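Local coordinates for hypothetical protein PH1819 (Pyrococcus horikoshii, PDB 2EEN), which is of unknown function but carries a CYTH domain, a fold whose members commonly bind or process phosphate-rich substrates such as nucleotides or triphosphates, at residues F24-I29 and R52-N57; E28-I33 and V107-E112; E128-F133 and E172-K177. All blocks are in the same frame, centred on the assembly; numbering follows the deposited sequence.

Contact 1 of 3, residues F24-I29 and R52-N57; sequences FMRKEI and RIKRFN
One face of the Phe56 ring carries the guanidinium of Arg26. The two planes are 20° apart, and Arg26 CZ lies 3.6 Å from the centroid of the Phe56 ring, almost on its normal. This is a stacked cation-pi pair. Arg26 NH1 comes closest, 3.2 Å from Phe56 CE1, while NH2 leans toward CE2. At the edge of the guanidinium, in its plane, lies Glu28. Arg26 NE and NH2 donate to the same oxygen, Glu28 OE2, at 2.7 and 2.8 Å. This side-on grip fixes the rotation of the guanidinium and holds it flat on the ring. NE meets the anti lone pair; NH2 comes from above the carboxylate plane. Ile53 CG2 sits over the centre of one face of the Arg55 guanidinium, whose NE pairs with Glu31.

The aliphatic part of Lys54 crosses the carboxylate of Glu28 obliquely, with Lys54 CD 3.3 Å from Glu28 OE1. Lys54 NZ stays 4.3 Å from Glu28 OE1, beyond a salt bridge. Ile29 and Arg55 form an antiparallel hydrogen-bonded pair, Ile29 N to Arg55 O and Arg55 N to Ile29 O, each 2.8 Å. Toward Asn57, water 1 takes over and links Lys27 O to Asn57 N. A classic beta bulge at Met25 and Arg26, opposite Lys113, interrupts the regular pattern of strand 23-36.

Glu28 OE2 also bridges to Lys113, and OE1 accepts from His30. With so many donors around it, this buried carboxylate is likely to stay ionised. The cluster of Arg26, Lys54 and Lys113 around it is consistent with the charged interior in which CYTH relatives hold phosphate-rich substrates.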
loop_
_atom_site.group_PDB
_atom_site.type_symbol
_atom_site.label_atom_id
_atom_site.label_comp_id
_atom_site.label_asym_id
_atom_site.label_seq_id
_atom_site.Cartn_x
_atom_site.Cartn_y
_atom_site.Cartn_z
ATOM N N PHE A 24 -31.894 0.680 7.717
ATOM C CA PHE A 24 -30.694 -0.009 8.173
ATOM C C PHE A 24 -30.038 -0.611 6.944
ATOM O O PHE A 24 -30.705 -1.216 6.103
ATOM C CB PHE A 24 -31.058 -1.120 9.169
ATOM C CG PHE A 24 -29.901 -2.014 9.539
ATOM C CD1 PHE A 24 -28.784 -1.502 10.197
ATOM C CD2 PHE A 24 -29.934 -3.371 9.237
ATOM C CE1 PHE A 24 -27.719 -2.329 10.549
ATOM C CE2 PHE A 24 -28.873 -4.207 9.586
ATOM C CZ PHE A 24 -27.763 -3.684 10.243
ATOM N N MET A 25 -28.731 -0.426 6.829
ATOM C CA MET A 25 -27.989 -0.966 5.708
ATOM C C MET A 25 -27.315 -2.249 6.165
ATOM O O MET A 25 -27.690 -3.338 5.730
ATOM C CB MET A 25 -26.972 0.064 5.227
ATOM C CG MET A 25 -27.645 1.347 4.774
ATOM S SD MET A 25 -26.494 2.641 4.287
ATOM C CE MET A 25 -25.881 1.971 2.741
ATOM N N ARG A 26 -26.342 -2.131 7.062
ATOM C CA ARG A 26 -25.671 -3.318 7.575
ATOM C C ARG A 26 -24.818 -2.982 8.788
ATOM O O ARG A 26 -24.520 -1.816 9.047
ATOM C CB ARG A 26 -24.795 -3.947 6.488
ATOM C CG ARG A 26 -23.518 -3.187 6.189
ATOM C CD ARG A 26 -22.772 -3.839 5.036
ATOM N NE ARG A 26 -21.467 -3.228 4.812
ATOM C CZ ARG A 26 -20.718 -3.444 3.737
ATOM N NH1 ARG A 26 -21.150 -4.258 2.783
ATOM N NH2 ARG A 26 -19.538 -2.855 3.622
ATOM N N LYS A 27 -24.447 -4.013 9.538
ATOM C CA LYS A 27 -23.611 -3.842 10.717
ATOM C C LYS A 27 -22.233 -4.382 10.392
ATOM O O LYS A 27 -22.097 -5.424 9.753
ATOM C CB LYS A 27 -24.190 -4.601 11.907
ATOM C CG LYS A 27 -23.346 -4.485 13.171
ATOM C CD LYS A 27 -24.049 -5.117 14.360
ATOM C CE LYS A 27 -23.243 -4.949 15.636
ATOM N NZ LYS A 27 -23.940 -5.590 16.791
ATOM N N GLU A 28 -21.206 -3.676 10.846
ATOM C CA GLU A 28 -19.842 -4.098 10.577
ATOM C C GLU A 28 -19.019 -4.079 11.853
ATOM O O GLU A 28 -19.295 -3.318 12.776
ATOM C CB GLU A 28 -19.176 -3.153 9.562
ATOM C CG GLU A 28 -19.983 -2.886 8.285
ATOM C CD GLU A 28 -19.324 -1.856 7.372
ATOM O OE1 GLU A 28 -18.486 -1.064 7.859
ATOM O OE2 GLU A 28 -19.654 -1.818 6.167
ATOM N N ILE A 29 -18.033 -4.962 11.915
ATOM C CA ILE A 29 -17.107 -4.969 13.033
ATOM C C ILE A 29 -15.838 -4.410 12.402
ATOM O O ILE A 29 -15.461 -4.811 11.302
ATOM C CB ILE A 29 -16.831 -6.387 13.557
ATOM C CG1 ILE A 29 -18.044 -6.882 14.341
ATOM C CG2 ILE A 29 -15.582 -6.382 14.450
ATOM C CD1 ILE A 29 -17.976 -8.354 14.718
ATOM N N ARG A 52 -7.470 -1.361 8.211
ATOM C CA ARG A 52 -8.760 -1.696 8.784
ATOM C C ARG A 52 -9.263 -3.037 8.311
ATOM O O ARG A 52 -9.224 -3.340 7.120
ATOM C CB ARG A 52 -9.806 -0.650 8.408
ATOM C CG ARG A 52 -11.236 -1.157 8.559
ATOM C CD ARG A 52 -12.219 -0.024 8.379
ATOM N NE ARG A 52 -12.024 0.984 9.414
ATOM C CZ ARG A 52 -12.622 2.169 9.434
ATOM N NH1 ARG A 52 -13.464 2.514 8.466
ATOM N NH2 ARG A 52 -12.382 3.007 10.432
ATOM N N ILE A 53 -9.728 -3.841 9.259
ATOM C CA ILE A 53 -10.319 -5.128 8.936
ATOM C C ILE A 53 -11.795 -4.914 9.228
ATOM O O ILE A 53 -12.172 -4.574 10.350
ATOM C CB ILE A 53 -9.766 -6.263 9.816
ATOM C CG1 ILE A 53 -8.261 -6.422 9.571
ATOM C CG2 ILE A 53 -10.492 -7.566 9.489
ATOM C CD1 ILE A 53 -7.596 -7.474 10.447
ATOM N N LYS A 54 -12.618 -5.084 8.200
ATOM C CA LYS A 54 -14.054 -4.886 8.303
ATOM C C LYS A 54 -14.751 -6.235 8.168
ATOM O O LYS A 54 -14.530 -6.959 7.198
ATOM C CB LYS A 54 -14.495 -3.935 7.185
ATOM C CG LYS A 54 -15.942 -3.485 7.223
ATOM C CD LYS A 54 -16.241 -2.586 6.025
ATOM C CE LYS A 54 -15.379 -1.329 6.036
ATOM N NZ LYS A 54 -15.569 -0.502 4.805
ATOM N N ARG A 55 -15.580 -6.574 9.147
ATOM C CA ARG A 55 -16.299 -7.838 9.135
ATOM C C ARG A 55 -17.812 -7.608 9.108
ATOM O O ARG A 55 -18.352 -6.869 9.932
ATOM C CB ARG A 55 -15.933 -8.661 10.373
ATOM C CG ARG A 55 -14.434 -8.788 10.638
ATOM C CD ARG A 55 -14.173 -9.609 11.895
ATOM N NE ARG A 55 -12.782 -9.543 12.348
ATOM C CZ ARG A 55 -11.760 -10.155 11.758
ATOM N NH1 ARG A 55 -11.951 -10.896 10.673
ATOM N NH2 ARG A 55 -10.538 -10.027 12.259
ATOM N N PHE A 56 -18.491 -8.245 8.157
ATOM C CA PHE A 56 -19.940 -8.127 8.033
ATOM C C PHE A 56 -20.472 -9.301 7.218
ATOM O O PHE A 56 -19.796 -9.787 6.320
ATOM C CB PHE A 56 -20.306 -6.805 7.347
ATOM C CG PHE A 56 -19.706 -6.642 5.982
ATOM C CD1 PHE A 56 -20.344 -7.149 4.855
ATOM C CD2 PHE A 56 -18.479 -6.009 5.827
ATOM C CE1 PHE A 56 -19.765 -7.030 3.598
ATOM C CE2 PHE A 56 -17.893 -5.887 4.574
ATOM C CZ PHE A 56 -18.537 -6.396 3.457
ATOM N N ASN A 57 -21.671 -9.763 7.555
ATOM C CA ASN A 57 -22.299 -10.878 6.843
ATOM C C ASN A 57 -21.402 -12.065 6.465
ATOM O O ASN A 57 -21.538 -12.622 5.373
ATOM C CB ASN A 57 -22.963 -10.355 5.578
ATOM C CG ASN A 57 -24.316 -9.764 5.842
ATOM O OD1 ASN A 57 -24.443 -8.736 6.505
ATOM N ND2 ASN A 57 -25.348 -10.419 5.327
HETATM O O HOH W 1 -23.129 -7.936 9.432
#

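Contact 2 of 3, residues E28-I33 and V107-E112; sequences EIHEDI and VVKTRE
The tight part is the face of the two strands that carries Glu28, His30, Asp32, Val107, Lys109 and Arg111. Six backbone bonds join these pairs; His30 N to Lys109 O is nearly straight at 2.8 Å. The His30 ring is tied at both nitrogens. Lys109 NZ donates to His30 ND1 at 3.0 Å, near the ring plane. His30 NE2 donates to the anti lone pair of Glu28 OE1 at 2.8 Å. This suits a neutral ring protonated on NE2. A bend at Lys109 chi4 (-68°) sets NZ beside the ring. Lys109 NZ also makes a 3.4 Å salt bridge to Asp32 OD2, and water 2 joins the same two atoms. Arg111 NH1 comes to the ring edge, 3.6 Å from His30 CE1, with the planes 73° apart. Such a buried charged network is consistent with the polar interior of a CYTH sheet.

The other face is looser and partly open to solvent. There Ile29 CG1 meets Thr110 CG2 at 4.2 Å, and Glu31 CG lies alongside Val108 CG1 at 4.2 Å.

Asp32 also pairs with Arg52 and Arg111 with Asp125 on the His30 face, Glu31 with Arg55 on the other. Strand 23-36 is flanked here by strands 102-117 and 48-56. Strand 120-127 follows beyond 102-117, and helix 170-176 packs Tyr170 and Leu174 against Val107.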
loop_
_atom_site.group_PDB
_atom_site.type_symbol
_atom_site.label_atom_id
_atom_site.label_comp_id
_atom_site.label_asym_id
_atom_site.label_seq_id
_atom_site.Cartn_x
_atom_site.Cartn_y
_atom_site.Cartn_z
ATOM N N GLU A 28 -21.206 -3.676 10.846
ATOM C CA GLU A 28 -19.842 -4.098 10.577
ATOM C C GLU A 28 -19.019 -4.079 11.853
ATOM O O GLU A 28 -19.295 -3.318 12.776
ATOM C CB GLU A 28 -19.176 -3.153 9.562
ATOM C CG GLU A 28 -19.983 -2.886 8.285
ATOM C CD GLU A 28 -19.324 -1.856 7.372
ATOM O OE1 GLU A 28 -18.486 -1.064 7.859
ATOM O OE2 GLU A 28 -19.654 -1.818 6.167
ATOM N N ILE A 29 -18.033 -4.962 11.915
ATOM C CA ILE A 29 -17.107 -4.969 13.033
ATOM C C ILE A 29 -15.838 -4.410 12.402
ATOM O O ILE A 29 -15.461 -4.811 11.302
ATOM C CB ILE A 29 -16.831 -6.387 13.557
ATOM C CG1 ILE A 29 -18.044 -6.882 14.341
ATOM C CG2 ILE A 29 -15.582 -6.382 14.450
ATOM C CD1 ILE A 29 -17.976 -8.354 14.718
ATOM N N HIS A 30 -15.212 -3.452 13.074
ATOM C CA HIS A 30 -13.985 -2.847 12.579
ATOM C C HIS A 30 -12.868 -3.050 13.574
ATOM O O HIS A 30 -13.033 -2.834 14.776
ATOM C CB HIS A 30 -14.127 -1.337 12.377
ATOM C CG HIS A 30 -14.951 -0.946 11.192
ATOM N ND1 HIS A 30 -15.108 0.367 10.804
ATOM C CD2 HIS A 30 -15.657 -1.689 10.307
ATOM C CE1 HIS A 30 -15.874 0.416 9.730
ATOM N NE2 HIS A 30 -16.221 -0.817 9.407
ATOM N N GLU A 31 -11.726 -3.472 13.056
ATOM C CA GLU A 31 -10.534 -3.655 13.862
ATOM C C GLU A 31 -9.486 -2.861 13.097
ATOM O O GLU A 31 -9.044 -3.268 12.026
ATOM C CB GLU A 31 -10.169 -5.134 13.947
ATOM C CG GLU A 31 -11.137 -5.928 14.816
ATOM C CD GLU A 31 -11.034 -7.423 14.598
ATOM O OE1 GLU A 31 -9.900 -7.944 14.540
ATOM O OE2 GLU A 31 -12.088 -8.080 14.495
ATOM N N ASP A 32 -9.125 -1.704 13.640
ATOM C CA ASP A 32 -8.150 -0.834 12.999
ATOM C C ASP A 32 -6.821 -0.823 13.705
ATOM O O ASP A 32 -6.758 -0.814 14.936
ATOM C CB ASP A 32 -8.645 0.614 12.959
ATOM C CG ASP A 32 -9.919 0.771 12.179
ATOM O OD1 ASP A 32 -10.090 0.041 11.189
ATOM O OD2 ASP A 32 -10.737 1.640 12.548
ATOM N N ILE A 33 -5.753 -0.827 12.920
ATOM C CA ILE A 33 -4.428 -0.729 13.492
ATOM C C ILE A 33 -3.874 0.574 12.937
ATOM O O ILE A 33 -3.792 0.754 11.718
ATOM C CB ILE A 33 -3.501 -1.899 13.078
ATOM C CG1 ILE A 33 -4.013 -3.226 13.654
ATOM C CG2 ILE A 33 -2.108 -1.653 13.623
ATOM C CD1 ILE A 33 -3.107 -4.402 13.427
ATOM N N VAL A 107 -7.760 0.047 17.311
ATOM C CA VAL A 107 -9.084 0.543 17.646
ATOM C C VAL A 107 -10.112 -0.461 17.155
ATOM O O VAL A 107 -10.146 -0.802 15.980
ATOM C CB VAL A 107 -9.345 1.921 16.993
ATOM C CG1 VAL A 107 -10.722 2.435 17.388
ATOM C CG2 VAL A 107 -8.265 2.906 17.419
ATOM N N VAL A 108 -10.942 -0.944 18.074
ATOM C CA VAL A 108 -11.962 -1.926 17.736
ATOM C C VAL A 108 -13.345 -1.371 17.998
ATOM O O VAL A 108 -13.584 -0.757 19.035
ATOM C CB VAL A 108 -11.793 -3.201 18.577
ATOM C CG1 VAL A 108 -12.855 -4.222 18.196
ATOM C CG2 VAL A 108 -10.402 -3.771 18.375
ATOM N N LYS A 109 -14.261 -1.593 17.063
ATOM C CA LYS A 109 -15.612 -1.097 17.244
ATOM C C LYS A 109 -16.605 -1.846 16.374
ATOM O O LYS A 109 -16.226 -2.622 15.495
ATOM C CB LYS A 109 -15.680 0.386 16.872
ATOM C CG LYS A 109 -15.456 0.636 15.372
ATOM C CD LYS A 109 -15.676 2.104 14.995
ATOM C CE LYS A 109 -15.520 2.321 13.495
ATOM N NZ LYS A 109 -14.111 2.129 13.034
ATOM N N THR A 110 -17.883 -1.624 16.650
ATOM C CA THR A 110 -18.929 -2.197 15.824
ATOM C C THR A 110 -19.543 -0.953 15.204
ATOM O O THR A 110 -19.529 0.120 15.811
ATOM C CB THR A 110 -19.983 -2.989 16.626
ATOM O OG1 THR A 110 -20.613 -2.147 17.594
ATOM C CG2 THR A 110 -19.328 -4.166 17.319
ATOM N N ARG A 111 -20.043 -1.085 13.984
ATOM C CA ARG A 111 -20.616 0.054 13.289
ATOM C C ARG A 111 -21.870 -0.376 12.555
ATOM O O ARG A 111 -21.829 -1.272 11.714
ATOM C CB ARG A 111 -19.576 0.645 12.335
ATOM C CG ARG A 111 -20.129 1.624 11.298
ATOM C CD ARG A 111 -19.007 2.369 10.582
ATOM N NE ARG A 111 -18.395 3.382 11.445
ATOM C CZ ARG A 111 -17.325 4.104 11.125
ATOM N NH1 ARG A 111 -16.722 3.933 9.951
ATOM N NH2 ARG A 111 -16.861 5.011 11.976
ATOM N N GLU A 112 -22.988 0.254 12.898
ATOM C CA GLU A 112 -24.251 -0.047 12.236
ATOM C C GLU A 112 -24.454 1.116 11.277
ATOM O O GLU A 112 -24.512 2.263 11.708
ATOM C CB GLU A 112 -25.406 -0.109 13.228
ATOM C CG GLU A 112 -25.468 -1.386 14.053
ATOM C CD GLU A 112 -26.586 -1.357 15.083
ATOM O OE1 GLU A 112 -27.664 -0.799 14.784
ATOM O OE2 GLU A 112 -26.396 -1.903 16.191
HETATM O O HOH W 2 -12.304 0.710 14.620
#

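Contact 3 of 3, residues E128-F133 and E172-K177; sequences EGLGKF and ELLLEK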
loop_
_atom_site.group_PDB
_atom_site.type_symbol
_atom_site.label_atom_id
_atom_site.label_comp_id
_atom_site.label_asym_id
_atom_site.label_seq_id
_atom_site.Cartn_x
_atom_site.Cartn_y
_atom_site.Cartn_z
ATOM N N GLU A 128 -14.723 0.098 21.483
ATOM C CA GLU A 128 -14.134 -0.511 22.671
ATOM C C GLU A 128 -13.215 0.502 23.346
ATOM O O GLU A 128 -12.380 1.141 22.694
ATOM C CB GLU A 128 -13.342 -1.766 22.295
ATOM C CG GLU A 128 -14.185 -2.860 21.664
ATOM C CD GLU A 128 -13.470 -4.201 21.630
ATOM O OE1 GLU A 128 -12.239 -4.223 21.832
ATOM O OE2 GLU A 128 -14.139 -5.230 21.393
ATOM N N GLY A 129 -13.392 0.666 24.652
ATOM C CA GLY A 129 -12.565 1.598 25.392
ATOM C C GLY A 129 -13.010 3.048 25.361
ATOM O O GLY A 129 -12.399 3.883 26.027
ATOM N N LEU A 130 -14.054 3.360 24.593
ATOM C CA LEU A 130 -14.555 4.732 24.509
ATOM C C LEU A 130 -16.063 4.848 24.695
ATOM O O LEU A 130 -16.534 5.731 25.412
ATOM C CB LEU A 130 -14.185 5.373 23.170
ATOM C CG LEU A 130 -12.733 5.712 22.854
ATOM C CD1 LEU A 130 -12.724 6.417 21.506
ATOM C CD2 LEU A 130 -12.121 6.622 23.923
ATOM N N GLY A 131 -16.822 3.969 24.047
ATOM C CA GLY A 131 -18.265 4.023 24.184
ATOM C C GLY A 131 -18.990 4.280 22.880
ATOM O O GLY A 131 -18.460 4.023 21.800
ATOM N N LYS A 132 -20.205 4.804 22.986
ATOM C CA LYS A 132 -21.041 5.075 21.820
ATOM C C LYS A 132 -20.852 6.431 21.147
ATOM O O LYS A 132 -20.776 7.471 21.804
ATOM C CB LYS A 132 -22.515 4.936 22.199
ATOM C CG LYS A 132 -22.925 3.551 22.639
ATOM C CD LYS A 132 -24.400 3.528 23.021
ATOM C CE LYS A 132 -24.917 2.106 23.178
ATOM N NZ LYS A 132 -24.139 1.326 24.176
ATOM N N PHE A 133 -20.789 6.397 19.821
ATOM C CA PHE A 133 -20.653 7.600 19.011
ATOM C C PHE A 133 -21.546 7.451 17.795
ATOM O O PHE A 133 -22.018 6.356 17.480
ATOM C CB PHE A 133 -19.225 7.788 18.499
ATOM C CG PHE A 133 -18.227 8.083 19.572
ATOM C CD1 PHE A 133 -17.796 7.075 20.423
ATOM C CD2 PHE A 133 -17.712 9.362 19.723
ATOM C CE1 PHE A 133 -16.864 7.338 21.420
ATOM C CE2 PHE A 133 -16.774 9.641 20.721
ATOM C CZ PHE A 133 -16.349 8.622 21.568
ATOM N N GLU A 172 -7.059 9.345 18.671
ATOM C CA GLU A 172 -6.619 10.431 19.545
ATOM C C GLU A 172 -7.263 10.347 20.920
ATOM O O GLU A 172 -6.616 10.591 21.940
ATOM C CB GLU A 172 -6.942 11.781 18.909
ATOM C CG GLU A 172 -6.092 12.106 17.699
ATOM C CD GLU A 172 -6.517 13.393 17.018
ATOM O OE1 GLU A 172 -7.644 13.444 16.481
ATOM O OE2 GLU A 172 -5.723 14.358 17.020
ATOM N N LEU A 173 -8.545 10.015 20.938
ATOM C CA LEU A 173 -9.277 9.899 22.187
ATOM C C LEU A 173 -8.712 8.757 23.017
ATOM O O LEU A 173 -8.549 8.884 24.231
ATOM C CB LEU A 173 -10.764 9.660 21.900
ATOM C CG LEU A 173 -11.474 10.856 21.263
ATOM C CD1 LEU A 173 -12.881 10.462 20.873
ATOM C CD2 LEU A 173 -11.497 12.026 22.240
ATOM N N LEU A 174 -8.401 7.641 22.368
ATOM C CA LEU A 174 -7.858 6.512 23.105
ATOM C C LEU A 174 -6.439 6.805 23.585
ATOM O O LEU A 174 -6.068 6.397 24.678
ATOM C CB LEU A 174 -7.895 5.241 22.253
ATOM C CG LEU A 174 -9.301 4.641 22.124
ATOM C CD1 LEU A 174 -9.377 3.712 20.918
ATOM C CD2 LEU A 174 -9.657 3.905 23.408
ATOM N N LEU A 175 -5.657 7.525 22.789
ATOM C CA LEU A 175 -4.284 7.834 23.188
ATOM C C LEU A 175 -4.234 8.725 24.415
ATOM O O LEU A 175 -3.313 8.628 25.236
ATOM C CB LEU A 175 -3.527 8.495 22.034
ATOM C CG LEU A 175 -3.157 7.538 20.896
ATOM C CD1 LEU A 175 -2.395 8.297 19.819
ATOM C CD2 LEU A 175 -2.318 6.388 21.439
ATOM N N GLU A 176 -5.229 9.591 24.543
ATOM C CA GLU A 176 -5.294 10.492 25.683
ATOM C C GLU A 176 -5.461 9.698 26.970
ATOM O O GLU A 176 -4.970 10.098 28.024
ATOM C CB GLU A 176 -6.478 11.447 25.541
ATOM C CG GLU A 176 -6.328 12.508 24.478
ATOM C CD GLU A 176 -7.537 13.422 24.417
ATOM O OE1 GLU A 176 -7.969 13.905 25.488
ATOM O OE2 GLU A 176 -8.053 13.661 23.304
ATOM N N LYS A 177 -6.151 8.566 26.869
ATOM C CA LYS A 177 -6.423 7.715 28.021
ATOM C C LYS A 177 -5.359 6.659 28.307
ATOM O O LYS A 177 -5.556 5.780 29.145
ATOM C CB LYS A 177 -7.793 7.057 27.839
ATOM C CG LYS A 177 -8.929 8.072 27.811
ATOM C CD LYS A 177 -10.261 7.432 27.483
ATOM C CE LYS A 177 -11.378 8.465 27.490
ATOM N NZ LYS A 177 -11.582 9.058 28.841
#
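Leu130 points its CB at helix 170-176. CG continues anti to the carbonyl carbon (chi1 -69°) and settles on Leu174, 3.6 Å from Leu174 CD2. From there the side chain forks. Leu130 CD1 reaches Leu173 CB at 3.8 Å and also touches Leu174 CG. Leu130 CD2 lies 3.7 Å from Leu174 CD2. The same methyl also meets the aliphatic part of Lys177, with Leu130 CD2 4.1 Å from Lys177 CE. The leucine thus straddles two successive residues of the helix, crossing Leu173 at about a right angle and Leu174 obliquely.

Leu130 belongs to the turn between antiparallel strands 120-127 and 131-139, a beta hairpin. Leu130 and Gly131 both face Val127, which makes a classic beta bulge. At the positive phi of Gly129 (84°) a CB would press on the preceding carbonyl oxygen and crowd Leu174 CD2. Without one the backbone can pass close, with Gly129 O 3.8 Å from Leu174 CD2. The hairpin end is in this way packed against the C-terminal helix by apolar contact.

Deeper in, Phe133 and Leu173 meet tip to tip, with Phe133 CE2 4.0 Å from Leu173 CD1. The Phe133 ring is also met edge-to-face by Tyr170 and touches the ring of Tyr9. Leu173 itself packs on Tyr9 of strand 3-9. Leu174 leans from the helix onto Leu105 and Val107 of strand 102-117.

All three contacts reach the same antiparallel sheet. Contacts 1 and 2 are pairings within it; contact 3 packs a helix on it. Contacts 1 and 2 share strand 23-36, with Glu28 and Ile29, and their centres are about 8 Å apart. They place strands 48-56 and 102-117 on its two sides, and charged pairs run between them. Contact 3 comes later in the chain and joins the 128-130 turn and the start of strand 131-139 to helix 170-176. Its centre is about 12 Å from that of contact 2, which it touches. The central strands thus carry a charged face, consistent with the substrate-binding interior of CYTH relatives, and the last helix packs against Val107 of strand 102-117.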